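Local coordinates for protein PfEMP1 variant 1 of strain MC (Plasmodium falciparum, PDB 5LGD) that forms a helical, DBL-clan domain of a larger parasite surface protein that probably binds host-cell receptors, at residues M13-D27 and Y103-L116. Numbering follows the deposited sequence. Where two conformers were deposited one is given.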
ATOM      1  N   MET B  13      -1.912   6.708  30.852  1.00 34.14           N
ATOM      2  CA  MET B  13      -2.136   7.455  32.087  1.00 35.96           C
ATOM      3  C   MET B  13      -1.813   6.579  33.314  1.00 38.87           C
ATOM      4  O   MET B  13      -1.195   7.064  34.255  1.00 39.09           O
ATOM      5  CB  MET B  13      -3.606   7.899  32.156  1.00 40.33           C
ATOM      6  CG  MET B  13      -3.867   8.936  33.228  1.00 47.03           C
ATOM      7  SD  MET B  13      -5.450   8.689  34.052  1.00 56.49           S
ATOM      8  CE  MET B  13      -5.251   6.999  34.706  1.00 54.23           C
ATOM      9  N   TRP B  14      -2.271   5.323  33.317  1.00 35.91           N
ATOM     10  CA  TRP B  14      -2.077   4.381  34.419  1.00 36.38           C
ATOM     11  C   TRP B  14      -0.591   4.066  34.571  1.00 37.93           C
ATOM     12  O   TRP B  14      -0.063   4.132  35.688  1.00 37.57           O
ATOM     13  CB  TRP B  14      -2.915   3.108  34.223  1.00 35.97           C
ATOM     14  CG  TRP B  14      -2.798   2.144  35.361  1.00 38.65           C
ATOM     15  CD1 TRP B  14      -3.680   1.986  36.392  1.00 43.26           C
ATOM     16  CD2 TRP B  14      -1.742   1.195  35.585  1.00 38.81           C
ATOM     17  NE1 TRP B  14      -3.227   1.013  37.255  1.00 43.34           N
ATOM     18  CE2 TRP B  14      -2.030   0.526  36.793  1.00 43.40           C
ATOM     19  CE3 TRP B  14      -0.571   0.849  34.886  1.00 39.17           C
ATOM     20  CZ2 TRP B  14      -1.180  -0.446  37.329  1.00 42.78           C
ATOM     21  CZ3 TRP B  14       0.268  -0.117  35.425  1.00 40.60           C
ATOM     22  CH2 TRP B  14      -0.050  -0.761  36.622  1.00 42.07           C
ATOM     23  N   VAL B  15       0.066   3.717  33.456  1.00 33.54           N
ATOM     24  CA  VAL B  15       1.504   3.427  33.350  1.00 32.78           C
ATOM     25  C   VAL B  15       2.307   4.633  33.893  1.00 37.95           C
ATOM     26  O   VAL B  15       3.162   4.468  34.766  1.00 39.50           O
ATOM     27  CB  VAL B  15       1.891   3.036  31.892  1.00 34.99           C
ATOM     28  CG1 VAL B  15       3.403   3.117  31.671  1.00 34.23           C
ATOM     29  CG2 VAL B  15       1.381   1.636  31.553  1.00 35.08           C
ATOM     30  N   HIS B  16       2.008   5.839  33.396  1.00 33.47           N
ATOM     31  CA  HIS B  16       2.653   7.061  33.840  1.00 31.07           C
ATOM     32  C   HIS B  16       2.484   7.292  35.362  1.00 33.63           C
ATOM     33  O   HIS B  16       3.473   7.503  36.077  1.00 29.99           O
ATOM     34  CB  HIS B  16       2.082   8.259  33.041  1.00 31.76           C
ATOM     35  CG  HIS B  16       2.514   9.577  33.586  1.00 34.50           C
ATOM     36  ND1 HIS B  16       1.732  10.270  34.492  1.00 37.02           N
ATOM     37  CD2 HIS B  16       3.642  10.278  33.356  1.00 34.91           C
ATOM     38  CE1 HIS B  16       2.404  11.365  34.772  1.00 35.72           C
ATOM     39  NE2 HIS B  16       3.548  11.420  34.099  1.00 35.09           N
ATOM     40  N   ASP B  17       1.229   7.286  35.840  1.00 32.15           N
ATOM     41  CA  ASP B  17       0.915   7.500  37.259  1.00 34.28           C
ATOM     42  C   ASP B  17       1.505   6.403  38.173  1.00 40.05           C
ATOM     43  O   ASP B  17       1.899   6.719  39.289  1.00 39.23           O
ATOM     44  CB  ASP B  17      -0.613   7.602  37.466  1.00 37.04           C
ATOM     45  CG  ASP B  17      -1.291   8.757  36.741  1.00 36.71           C
ATOM     46  OD1 ASP B  17      -0.578   9.564  36.087  1.00 36.56           O
ATOM     47  OD2 ASP B  17      -2.520   8.838  36.799  1.00 42.97           O
ATOM     48  N   MET B  18       1.604   5.137  37.709  1.00 38.52           N
ATOM     49  CA  MET B  18       2.198   4.137  38.587  1.00 40.95           C
ATOM     50  C   MET B  18       3.727   4.381  38.711  1.00 41.12           C
ATOM     51  O   MET B  18       4.258   4.329  39.831  1.00 40.56           O
ATOM     52  CB  MET B  18       1.775   2.691  38.237  1.00 45.49           C
ATOM     53  CG  MET B  18       2.721   1.930  37.356  1.00 50.07           C
ATOM     54  SD  MET B  18       4.015   1.156  38.346  1.00 56.31           S
ATOM     55  CE  MET B  18       4.838   0.319  37.103  1.00 52.91           C
ATOM     56  N   LEU B  19       4.387   4.778  37.608  1.00 35.29           N
ATOM     57  CA  LEU B  19       5.829   5.072  37.587  1.00 33.93           C
ATOM     58  C   LEU B  19       6.163   6.244  38.475  1.00 37.40           C
ATOM     59  O   LEU B  19       7.176   6.215  39.193  1.00 35.12           O
ATOM     60  CB  LEU B  19       6.310   5.320  36.150  1.00 33.39           C
ATOM     61  CG  LEU B  19       6.288   4.068  35.227  1.00 37.75           C
ATOM     62  CD1 LEU B  19       6.690   4.425  33.807  1.00 37.87           C
ATOM     63  CD2 LEU B  19       7.204   2.999  35.738  1.00 40.89           C
ATOM     64  N   ILE B  20       5.250   7.231  38.485  1.00 34.47           N
ATOM     65  CA  ILE B  20       5.323   8.451  39.269  1.00 35.64           C
ATOM     66  C   ILE B  20       5.107   8.123  40.741  1.00 39.03           C
ATOM     67  O   ILE B  20       5.853   8.603  41.582  1.00 40.74           O
ATOM     68  CB  ILE B  20       4.388   9.568  38.681  1.00 39.10           C
ATOM     69  CG1 ILE B  20       4.940  10.143  37.328  1.00 38.12           C
ATOM     70  CG2 ILE B  20       4.159  10.726  39.649  1.00 43.88           C
ATOM     71  CD1 ILE B  20       6.379  10.388  37.218  1.00 46.83           C
ATOM     72  N   ASP B  21       4.135   7.291  41.047  1.00 36.39           N
ATOM     73  CA  ASP B  21       3.853   6.840  42.410  1.00 35.85           C
ATOM     74  C   ASP B  21       5.042   6.059  42.964  1.00 38.09           C
ATOM     75  O   ASP B  21       5.468   6.303  44.090  1.00 38.08           O
ATOM     76  CB  ASP B  21       2.569   6.020  42.446  1.00 38.41           C
ATOM     77  CG  ASP B  21       1.270   6.773  42.242  1.00 52.39           C
ATOM     78  OD1 ASP B  21       1.267   8.006  42.398  1.00 55.04           O
ATOM     79  OD2 ASP B  21       0.242   6.118  41.981  1.00 67.29           O
ATOM     80  N   SER B  22       5.653   5.204  42.142  1.00 36.81           N
ATOM     81  CA  SER B  22       6.844   4.444  42.538  1.00 38.93           C
ATOM     82  C   SER B  22       7.977   5.418  42.980  1.00 41.00           C
ATOM     83  O   SER B  22       8.571   5.229  44.042  1.00 42.16           O
ATOM     84  CB  SER B  22       7.276   3.509  41.410  1.00 45.31           C
ATOM     85  OG  SER B  22       8.288   2.614  41.838  1.00 61.19           O
ATOM     86  N   ILE B  23       8.168   6.513  42.241  1.00 35.29           N
ATOM     87  CA  ILE B  23       9.149   7.562  42.571  1.00 34.42           C
ATOM     88  C   ILE B  23       8.737   8.327  43.830  1.00 38.43           C
ATOM     89  O   ILE B  23       9.596   8.670  44.646  1.00 35.80           O
ATOM     90  CB  ILE B  23       9.339   8.556  41.383  1.00 35.66           C
ATOM     91  CG1 ILE B  23       9.929   7.877  40.126  1.00 35.70           C
ATOM     92  CG2 ILE B  23      10.140   9.798  41.799  1.00 34.71           C
ATOM     93  CD1 ILE B  23       9.581   8.651  38.817  1.00 40.00           C
ATOM     94  N   LYS B  24       7.436   8.661  43.940  1.00 37.63           N
ATOM     95  CA  LYS B  24       6.897   9.430  45.077  1.00 39.17           C
ATOM     96  C   LYS B  24       7.022   8.677  46.403  1.00 42.87           C
ATOM     97  O   LYS B  24       7.012   9.325  47.442  1.00 42.29           O
ATOM     98  CB  LYS B  24       5.445   9.863  44.823  1.00 41.16           C
ATOM     99  CG  LYS B  24       5.310  11.089  43.940  1.00 44.06           C
ATOM    100  CD  LYS B  24       3.897  11.154  43.379  1.00 50.24           C
ATOM    101  CE  LYS B  24       3.361  12.561  43.305  1.00 62.22           C
ATOM    102  NZ  LYS B  24       3.891  13.307  42.131  1.00 67.27           N
ATOM    103  N   TRP B  25       7.159   7.315  46.365  1.00 40.02           N
ATOM    104  CA  TRP B  25       7.371   6.516  47.574  1.00 41.07           C
ATOM    105  C   TRP B  25       8.724   6.853  48.175  1.00 43.17           C
ATOM    106  O   TRP B  25       8.833   6.985  49.384  1.00 43.34           O
ATOM    107  CB  TRP B  25       7.248   5.016  47.298  1.00 40.82           C
ATOM    108  CG  TRP B  25       5.832   4.540  47.376  1.00 43.28           C
ATOM    109  CD1 TRP B  25       5.048   4.125  46.336  1.00 45.92           C
ATOM    110  CD2 TRP B  25       5.019   4.442  48.558  1.00 44.90           C
ATOM    111  NE1 TRP B  25       3.802   3.760  46.799  1.00 46.94           N
ATOM    112  CE2 TRP B  25       3.751   3.967  48.158  1.00 50.18           C
ATOM    113  CE3 TRP B  25       5.234   4.733  49.916  1.00 47.91           C
ATOM    114  CZ2 TRP B  25       2.714   3.726  49.079  1.00 51.99           C
ATOM    115  CZ3 TRP B  25       4.209   4.504  50.823  1.00 51.44           C
ATOM    116  CH2 TRP B  25       2.954   4.042  50.399  1.00 52.89           C
ATOM    117  N   ARG B  26       9.721   7.089  47.318  1.00 38.36           N
ATOM    118  CA  ARG B  26      11.059   7.487  47.732  1.00 38.59           C
ATOM    119  C   ARG B  26      11.120   8.958  48.071  1.00 42.18           C
ATOM    120  O   ARG B  26      11.716   9.300  49.084  1.00 43.27           O
ATOM    121  CB  ARG B  26      12.112   7.092  46.694  1.00 37.07           C
ATOM    122  CG  ARG B  26      12.407   5.581  46.686  1.00 42.78           C
ATOM    123  CD  ARG B  26      11.401   4.788  45.857  1.00 49.60           C
ATOM    124  NE  ARG B  26      11.825   3.406  45.682  1.00 43.04           N
ATOM    125  CZ  ARG B  26      11.055   2.438  45.214  1.00 53.25           C
ATOM    126  NH1 ARG B  26       9.780   2.680  44.914  1.00 31.14           N
ATOM    127  NH2 ARG B  26      11.535   1.209  45.081  1.00 51.53           N
ATOM    128  N   ASP B  27      10.451   9.821  47.292  1.00 37.37           N
ATOM    129  CA  ASP B  27      10.415  11.294  47.525  1.00 36.78           C
ATOM    130  C   ASP B  27       9.773  11.650  48.881  1.00 41.30           C
ATOM    131  O   ASP B  27      10.234  12.557  49.580  1.00 40.21           O
ATOM    132  CB  ASP B  27       9.618  11.969  46.402  1.00 36.72           C
ATOM    133  CG  ASP B  27      10.371  12.105  45.098  1.00 42.25           C
ATOM    134  OD1 ASP B  27      11.474  11.503  44.979  1.00 40.06           O
ATOM    135  OD2 ASP B  27       9.874  12.833  44.200  1.00 46.58           O
ATOM    136  N   TYR B 103       3.406  13.584  27.894  1.00 30.73           N
ATOM    137  CA  TYR B 103       3.455  14.512  29.038  1.00 31.00           C
ATOM    138  C   TYR B 103       4.340  15.710  28.862  1.00 34.86           C
ATOM    139  O   TYR B 103       4.176  16.683  29.589  1.00 36.51           O
ATOM    140  CB  TYR B 103       3.835  13.751  30.315  1.00 32.08           C
ATOM    141  CG  TYR B 103       2.712  12.834  30.746  1.00 35.17           C
ATOM    142  CD1 TYR B 103       2.530  11.588  30.147  1.00 36.35           C
ATOM    143  CD2 TYR B 103       1.780  13.243  31.699  1.00 37.40           C
ATOM    144  CE1 TYR B 103       1.446  10.769  30.488  1.00 36.48           C
ATOM    145  CE2 TYR B 103       0.695  12.440  32.041  1.00 39.09           C
ATOM    146  CZ  TYR B 103       0.528  11.205  31.432  1.00 46.28           C
ATOM    147  OH  TYR B 103      -0.520  10.408  31.827  1.00 50.89           O
ATOM    148  N   GLY B 104       5.335  15.592  28.008  1.00 30.88           N
ATOM    149  CA  GLY B 104       6.261  16.661  27.677  1.00 31.48           C
ATOM    150  C   GLY B 104       7.202  17.086  28.785  1.00 36.99           C
ATOM    151  O   GLY B 104       7.729  18.191  28.724  1.00 35.90           O
ATOM    152  N   ASP B 105       7.418  16.215  29.796  1.00 33.95           N
ATOM    153  CA  ASP B 105       8.250  16.499  30.958  1.00 34.43           C
ATOM    154  C   ASP B 105       9.492  15.619  30.962  1.00 34.41           C
ATOM    155  O   ASP B 105       9.439  14.477  31.405  1.00 32.84           O
ATOM    156  CB  ASP B 105       7.398  16.327  32.232  1.00 37.28           C
ATOM    157  CG  ASP B 105       8.011  16.748  33.552  1.00 45.12           C
ATOM    158  OD1 ASP B 105       9.235  16.997  33.594  1.00 42.64           O
ATOM    159  OD2 ASP B 105       7.276  16.764  34.562  1.00 58.37           O
ATOM    160  N   ALA B 106      10.618  16.169  30.475  1.00 30.14           N
ATOM    161  CA  ALA B 106      11.904  15.478  30.360  1.00 28.33           C
ATOM    162  C   ALA B 106      12.497  15.047  31.699  1.00 33.00           C
ATOM    163  O   ALA B 106      13.184  14.019  31.776  1.00 33.47           O
ATOM    164  CB  ALA B 106      12.893  16.358  29.606  1.00 29.23           C
ATOM    165  N   ASN B 107      12.258  15.828  32.745  1.00 28.50           N
ATOM    166  CA  ASN B 107      12.786  15.538  34.071  1.00 28.53           C
ATOM    167  C   ASN B 107      12.079  14.405  34.718  1.00 33.74           C
ATOM    168  O   ASN B 107      12.686  13.632  35.452  1.00 34.31           O
ATOM    169  CB  ASN B 107      12.751  16.759  34.942  1.00 26.70           C
ATOM    170  CG  ASN B 107      13.655  16.619  36.118  1.00 42.37           C
ATOM    171  OD1 ASN B 107      14.874  16.523  36.000  1.00 41.93           O
ATOM    172  ND2 ASN B 107      13.072  16.471  37.259  1.00 27.19           N
ATOM    173  N   GLU B 108      10.784  14.292  34.444  1.00 29.74           N
ATOM    174  CA  GLU B 108       9.983  13.182  34.890  1.00 30.37           C
ATOM    175  C   GLU B 108      10.589  11.906  34.221  1.00 35.35           C
ATOM    176  O   GLU B 108      10.733  10.890  34.898  1.00 34.76           O
ATOM    177  CB  GLU B 108       8.521  13.449  34.489  1.00 31.14           C
ATOM    178  CG  GLU B 108       7.599  12.271  34.525  1.00 48.30           C
ATOM    179  CD  GLU B 108       6.202  12.688  34.140  1.00 59.76           C
ATOM    180  OE1 GLU B 108       5.468  13.163  35.038  1.00 43.03           O
ATOM    181  OE2 GLU B 108       5.841  12.544  32.948  1.00 43.30           O
ATOM    182  N   ILE B 109      11.057  12.014  32.956  1.00 32.73           N
ATOM    183  CA  ILE B 109      11.674  10.886  32.234  1.00 33.88           C
ATOM    184  C   ILE B 109      12.997  10.514  32.902  1.00 37.79           C
ATOM    185  O   ILE B 109      13.202   9.342  33.194  1.00 37.90           O
ATOM    186  CB  ILE B 109      11.807  11.151  30.706  1.00 37.03           C
ATOM    187  CG1 ILE B 109      10.432  11.333  30.054  1.00 36.50           C
ATOM    188  CG2 ILE B 109      12.670  10.082  29.987  1.00 38.55           C
ATOM    189  CD1 ILE B 109       9.515  10.150  30.066  1.00 38.81           C
ATOM    190  N   LYS B 110      13.832  11.517  33.250  1.00 32.53           N
ATOM    191  CA  LYS B 110      15.103  11.305  33.964  1.00 32.77           C
ATOM    192  C   LYS B 110      14.900  10.440  35.237  1.00 36.92           C
ATOM    193  O   LYS B 110      15.652   9.489  35.446  1.00 36.25           O
ATOM    194  CB  LYS B 110      15.725  12.660  34.345  1.00 34.53           C
ATOM    195  CG  LYS B 110      17.181  12.609  34.818  1.00 37.42           C
ATOM    196  CD  LYS B 110      17.657  14.026  35.104  1.00 35.08           C
ATOM    197  CE  LYS B 110      19.144  14.105  35.246  1.00 50.11           C
ATOM    198  NZ  LYS B 110      19.590  15.514  35.336  1.00 50.03           N
ATOM    199  N   ARG B 111      13.897  10.814  36.085  0.50 33.95           N
ATOM    200  CA  ARG B 111      13.528  10.144  37.340  0.50 35.19           C
ATOM    201  C   ARG B 111      13.078   8.690  37.084  0.50 41.03           C
ATOM    202  O   ARG B 111      13.463   7.785  37.837  0.50 42.07           O
ATOM    203  CB  ARG B 111      12.395  10.910  38.098  0.50 35.83           C
ATOM    204  CG  ARG B 111      12.671  12.386  38.454  0.50 41.59           C
ATOM    205  CD  ARG B 111      11.871  13.005  39.629  0.50 45.20           C
ATOM    206  NE  ARG B 111      10.503  12.508  39.853  0.50 46.64           N
ATOM    207  CZ  ARG B 111       9.420  12.888  39.173  0.50 51.70           C
ATOM    208  NH1 ARG B 111       9.528  13.721  38.157  0.50 41.61           N
ATOM    209  NH2 ARG B 111       8.233  12.376  39.462  0.50 25.60           N
ATOM    210  N   ILE B 112      12.253   8.474  36.024  1.00 35.56           N
ATOM    211  CA  ILE B 112      11.713   7.163  35.664  1.00 33.53           C
ATOM    212  C   ILE B 112      12.887   6.257  35.210  1.00 38.52           C
ATOM    213  O   ILE B 112      13.049   5.159  35.746  1.00 39.34           O
ATOM    214  CB  ILE B 112      10.588   7.274  34.600  1.00 34.71           C
ATOM    215  CG1 ILE B 112       9.384   8.066  35.185  1.00 34.65           C
ATOM    216  CG2 ILE B 112      10.162   5.849  34.143  1.00 36.08           C
ATOM    217  CD1 ILE B 112       8.266   8.502  34.232  1.00 38.43           C
ATOM    218  N   GLU B 113      13.732   6.764  34.280  1.00 34.23           N
ATOM    219  CA  GLU B 113      14.921   6.099  33.756  1.00 34.62           C
ATOM    220  C   GLU B 113      15.822   5.649  34.927  1.00 43.16           C
ATOM    221  O   GLU B 113      16.221   4.486  34.951  1.00 46.87           O
ATOM    222  CB  GLU B 113      15.652   7.044  32.796  1.00 36.37           C
ATOM    223  CG  GLU B 113      16.564   6.370  31.789  1.00 45.85           C
ATOM    224  CD  GLU B 113      17.227   7.296  30.785  1.00 73.53           C
ATOM    225  OE1 GLU B 113      17.302   8.521  31.040  1.00 54.57           O
ATOM    226  OE2 GLU B 113      17.692   6.784  29.742  1.00 89.12           O
ATOM    227  N   ALA B 114      16.041   6.521  35.936  1.00 39.22           N
ATOM    228  CA  ALA B 114      16.830   6.220  37.145  1.00 40.82           C
ATOM    229  C   ALA B 114      16.193   5.070  37.967  1.00 46.49           C
ATOM    230  O   ALA B 114      16.903   4.141  38.388  1.00 47.63           O
ATOM    231  CB  ALA B 114      16.944   7.462  38.013  1.00 41.64           C
ATOM    232  N   LEU B 115      14.855   5.162  38.205  1.00 41.36           N
ATOM    233  CA  LEU B 115      14.028   4.169  38.907  1.00 41.40           C
ATOM    234  C   LEU B 115      14.124   2.808  38.202  1.00 45.30           C
ATOM    235  O   LEU B 115      14.319   1.794  38.867  1.00 48.84           O
ATOM    236  CB  LEU B 115      12.554   4.635  38.979  1.00 40.04           C
ATOM    237  CG  LEU B 115      11.577   3.749  39.782  1.00 44.83           C
ATOM    238  CD1 LEU B 115      11.411   4.283  41.217  1.00 45.64           C
ATOM    239  CD2 LEU B 115      10.234   3.736  39.136  1.00 43.49           C
ATOM    240  N   LEU B 116      14.026   2.792  36.862  1.00 38.97           N
ATOM    241  CA  LEU B 116      14.110   1.552  36.090  1.00 39.58           C
ATOM    242  C   LEU B 116      15.535   0.983  36.087  1.00 50.62           C
ATOM    243  O   LEU B 116      15.689  -0.239  36.157  1.00 51.07           O
ATOM    244  CB  LEU B 116      13.582   1.753  34.657  1.00 37.46           C
ATOM    245  CG  LEU B 116      12.121   2.193  34.482  1.00 38.16           C
ATOM    246  CD1 LEU B 116      11.807   2.405  33.027  1.00 37.33           C
ATOM    247  CD2 LEU B 116      11.138   1.159  35.083  1.00 36.65           C
TER
HETATM  248  O   HOH W   1      -1.666  11.443  34.459  1.00 48.69           O
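Leu19, Ile20 and Ile23 of helix 7-29 close on Ile112 and Leu115 of helix 106-118 in a strandless, helical domain of the DBL clan, where helix 7-29 also packs against helices 45-70 and 144-162; the short segments cross at 73° with axes 10.0 Å apart. Leu115 is a knob in the hole formed by Leu19, Ser22, Ile23 and Arg26. Its CD1 lies over one face of the Arg26 guanidinium, and its CD2 comes 3.5 Å from Ser22 OG; Glu152 takes the polar ends of both Ser22 and Arg26. Ile112 and Ile23 cross nearly at right angles, with Ile112 CG1 3.7 Å from Ile23 CD1. Farther out, Ile20 CD1 touches Glu108 CG and, in one of two Arg111 conformers, Arg111 NH2, while Ile23 CG2 meets the edge of that guanidinium, 3.4 Å from Arg111 NE.

At the other end, His16, its CG anti to the backbone N (chi1 170°), stacks its ring flat on Tyr103, centroids 3.5 Å apart, and Ile20 CG1 covers the opposite face. His16 NE2 donates to Glu108 OE1 at 2.8 Å, reaching it from above the carboxylate plane. His16 ND1 donates to Asp17 OD1 (2.9 Å, 162°), and one water links that oxygen to Tyr103 OH.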